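Local coordinates for LPP20 lipofamily protein (Helicobacter pylori R046Wa, PDB 4KZS) that is a secreted protein of unknown function, containing a three-helix bundle and possibly linked to the Tol-Pal system of the outer membrane, at residues L110-Y114 against I150-L154. Residue numbers count along the deposited sequence, not the author numbering.
Sequences LRDKY and IERIL
Two helical turns, 110-114 and 150-154, approach to 9.8 Å at the closest between their axes, with N-to-C directions 143° apart (signed crossing angle -143°): the helices run roughly antiparallel, well splayed from exact alignment. Each turn has a backbone hydrogen bond from N of residue i+4 to O of residue i, Y114 N to L110 O (2.9 Å) and L154 N to I150 O (3.0 Å). The nearest CA pairs are L110 with I150 at 6.6 Å and R111 with L154 at 7.1 Å. I150 (m, t) aims both branches at the partner: CG2 lies 3.5 Å from L110 O and 3.8 Å from Y114 CB, while CD1 meets K113 CD at 4.0 Å. The beta-branched residue thus fills the space between successive turns, and the lysine lends its aliphatic stem. E151, partly exposed, its CA-to-CB bond sideways, accepts a hydrogen bond from Y114 OH (OE1, 3.1 Å), so tyrosine (chi1 t) buries its ring yet satisfies its hydroxyl. An aliphatic seam flanked by a polar pair suits two helices of a bundle, here 103-121 and 135-157, consistent with this protein's three-helix bundle. I153, buried, CA-to-CB toward the partner, sets CG2 3.9 Å from L110 CD1; an aliphatic side chain leaves no polar group unsatisfied there. L110 (m, t) likewise points across, among I150, I153 and L154. The gamma branch of L154 (m, t) serves two neighbours: CD2 lies 4.0 Å from L110 CB, CD1 3.8 Å from R111 CA and 4.1 Å from Y114 CB.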
ATOM      1  N   LEU A 110       1.937 -10.051  15.812  1.00 41.18           N
ATOM      2  CA  LEU A 110       2.643  -9.134  14.914  1.00 42.23           C
ATOM      3  C   LEU A 110       3.564  -9.926  14.024  1.00 48.00           C
ATOM      4  O   LEU A 110       3.695  -9.622  12.841  1.00 56.62           O
ATOM      5  CB  LEU A 110       3.443  -8.079  15.677  1.00 40.39           C
ATOM      6  CG  LEU A 110       2.604  -6.889  16.134  1.00 39.51           C
ATOM      7  CD1 LEU A 110       3.464  -5.849  16.826  1.00 40.24           C
ATOM      8  CD2 LEU A 110       1.899  -6.303  14.936  1.00 38.41           C
ATOM      9  N   ARG A 111       4.177 -10.954  14.606  1.00 46.08           N
ATOM     10  CA  ARG A 111       5.011 -11.900  13.901  1.00 49.03           C
ATOM     11  C   ARG A 111       4.162 -12.499  12.794  1.00 52.55           C
ATOM     12  O   ARG A 111       4.624 -12.725  11.669  1.00 56.16           O
ATOM     13  CB  ARG A 111       5.499 -12.959  14.889  1.00 55.41           C
ATOM     14  CG  ARG A 111       5.964 -14.279  14.315  1.00 76.21           C
ATOM     15  CD  ARG A 111       5.868 -15.373  15.382  1.00 93.59           C
ATOM     16  NE  ARG A 111       7.012 -15.338  16.291  1.00 90.28           N
ATOM     17  CZ  ARG A 111       8.176 -15.899  16.000  1.00 93.50           C
ATOM     18  NH1 ARG A 111       8.308 -16.528  14.837  1.00 87.43           N
ATOM     19  NH2 ARG A 111       9.196 -15.836  16.855  1.00 97.68           N
ATOM     20  N   ASP A 112       2.884 -12.694  13.083  1.00 45.60           N
ATOM     21  CA  ASP A 112       2.035 -13.353  12.116  1.00 47.03           C
ATOM     22  C   ASP A 112       1.633 -12.475  10.947  1.00 49.37           C
ATOM     23  O   ASP A 112       1.645 -12.938   9.812  1.00 52.14           O
ATOM     24  CB  ASP A 112       0.812 -13.971  12.791  1.00 52.92           C
ATOM     25  CG  ASP A 112       1.179 -15.062  13.812  1.00 67.82           C
ATOM     26  OD1 ASP A 112       2.345 -15.538  13.858  1.00 79.73           O
ATOM     27  OD2 ASP A 112       0.287 -15.454  14.587  1.00 78.83           O
ATOM     28  N   LYS A 113       1.243 -11.232  11.230  1.00 50.41           N
ATOM     29  CA  LYS A 113       0.825 -10.285  10.199  1.00 50.46           C
ATOM     30  C   LYS A 113       2.084  -9.975   9.358  1.00 49.68           C
ATOM     31  O   LYS A 113       2.008  -9.801   8.151  1.00 49.46           O
ATOM     32  CB  LYS A 113       0.239  -9.021  10.847  1.00 60.26           C
ATOM     33  CG  LYS A 113      -0.444  -8.022   9.909  1.00 78.40           C
ATOM     34  CD  LYS A 113      -1.059  -6.846  10.691  1.00 92.63           C
ATOM     35  CE  LYS A 113      -1.700  -5.772   9.801  1.00 92.00           C
ATOM     36  NZ  LYS A 113      -2.868  -6.283   9.032  1.00 88.93           N
ATOM     37  N   TYR A 114       3.248  -9.967   9.983  1.00 41.70           N
ATOM     38  CA  TYR A 114       4.480  -9.821   9.236  1.00 43.15           C
ATOM     39  C   TYR A 114       4.702 -10.989   8.278  1.00 46.68           C
ATOM     40  O   TYR A 114       4.741 -10.749   7.076  1.00 48.14           O
ATOM     41  CB  TYR A 114       5.654  -9.715  10.181  1.00 44.65           C
ATOM     42  CG  TYR A 114       6.941  -9.500   9.490  1.00 47.54           C
ATOM     43  CD1 TYR A 114       7.618 -10.561   8.968  1.00 56.89           C
ATOM     44  CD2 TYR A 114       7.500  -8.236   9.375  1.00 53.89           C
ATOM     45  CE1 TYR A 114       8.830 -10.398   8.333  1.00 66.90           C
ATOM     46  CE2 TYR A 114       8.716  -8.045   8.734  1.00 61.53           C
ATOM     47  CZ  TYR A 114       9.386  -9.146   8.209  1.00 68.94           C
ATOM     48  OH  TYR A 114      10.610  -9.046   7.556  1.00 69.20           O
ATOM     49  N   ILE A 150       6.161  -2.873  11.394  1.00 47.91           N
ATOM     50  CA  ILE A 150       5.899  -4.092  12.181  1.00 41.38           C
ATOM     51  C   ILE A 150       7.229  -4.640  12.534  1.00 39.14           C
ATOM     52  O   ILE A 150       7.465  -5.033  13.669  1.00 43.59           O
ATOM     53  CB  ILE A 150       5.021  -5.135  11.432  1.00 42.38           C
ATOM     54  CG1 ILE A 150       3.605  -4.555  11.295  1.00 37.09           C
ATOM     55  CG2 ILE A 150       5.020  -6.486  12.166  1.00 37.31           C
ATOM     56  CD1 ILE A 150       2.659  -5.303  10.402  1.00 37.87           C
ATOM     57  N   GLU A 151       8.141  -4.619  11.578  1.00 40.14           N
ATOM     58  CA  GLU A 151       9.441  -5.256  11.843  1.00 49.02           C
ATOM     59  C   GLU A 151      10.277  -4.496  12.836  1.00 53.23           C
ATOM     60  O   GLU A 151      11.030  -5.101  13.611  1.00 55.57           O
ATOM     61  CB  GLU A 151      10.222  -5.426  10.577  1.00 49.48           C
ATOM     62  CG  GLU A 151      11.673  -5.696  10.817  1.00 56.60           C
ATOM     63  CD  GLU A 151      12.425  -5.746   9.523  1.00 67.40           C
ATOM     64  OE1 GLU A 151      12.213  -6.728   8.768  1.00 83.54           O
ATOM     65  OE2 GLU A 151      13.223  -4.812   9.279  1.00 64.02           O
ATOM     66  N   ARG A 152      10.154  -3.171  12.810  1.00 57.96           N
ATOM     67  CA  ARG A 152      10.882  -2.351  13.763  1.00 67.13           C
ATOM     68  C   ARG A 152      10.463  -2.774  15.169  1.00 69.96           C
ATOM     69  O   ARG A 152      11.317  -3.075  16.011  1.00 68.80           O
ATOM     70  CB  ARG A 152      10.640  -0.860  13.537  1.00 72.67           C
ATOM     71  CG  ARG A 152      11.919  -0.049  13.687  1.00 74.79           C
ATOM     72  CD  ARG A 152      11.731   1.452  13.496  1.00 89.58           C
ATOM     73  NE  ARG A 152      10.645   1.807  12.578  1.00 82.13           N
ATOM     74  CZ  ARG A 152       9.852   2.874  12.733  1.00 95.80           C
ATOM     75  NH1 ARG A 152       9.995   3.716  13.772  1.00 89.96           N
ATOM     76  NH2 ARG A 152       8.894   3.103  11.843  1.00 98.61           N
ATOM     77  N   ILE A 153       9.149  -2.850  15.393  1.00 61.92           N
ATOM     78  CA  ILE A 153       8.639  -3.342  16.657  1.00 57.91           C
ATOM     79  C   ILE A 153       9.228  -4.694  17.027  1.00 60.32           C
ATOM     80  O   ILE A 153       9.788  -4.854  18.129  1.00 58.69           O
ATOM     81  CB  ILE A 153       7.128  -3.474  16.623  1.00 55.02           C
ATOM     82  CG1 ILE A 153       6.547  -2.131  16.206  1.00 57.57           C
ATOM     83  CG2 ILE A 153       6.639  -3.931  17.988  1.00 54.70           C
ATOM     84  CD1 ILE A 153       5.049  -2.088  16.176  1.00 53.41           C
ATOM     85  N   LEU A 154       9.108  -5.660  16.111  1.00 58.13           N
ATOM     86  CA  LEU A 154       9.534  -7.032  16.403  1.00 56.60           C
ATOM     87  C   LEU A 154      10.995  -7.089  16.813  1.00 63.66           C
ATOM     88  O   LEU A 154      11.325  -7.745  17.800  1.00 61.66           O
ATOM     89  CB  LEU A 154       9.273  -7.944  15.221  1.00 61.20           C
ATOM     90  CG  LEU A 154       7.786  -8.204  15.043  1.00 71.69           C
ATOM     91  CD1 LEU A 154       7.492  -9.081  13.839  1.00 64.88           C
ATOM     92  CD2 LEU A 154       7.275  -8.848  16.310  1.00 73.07           C
TER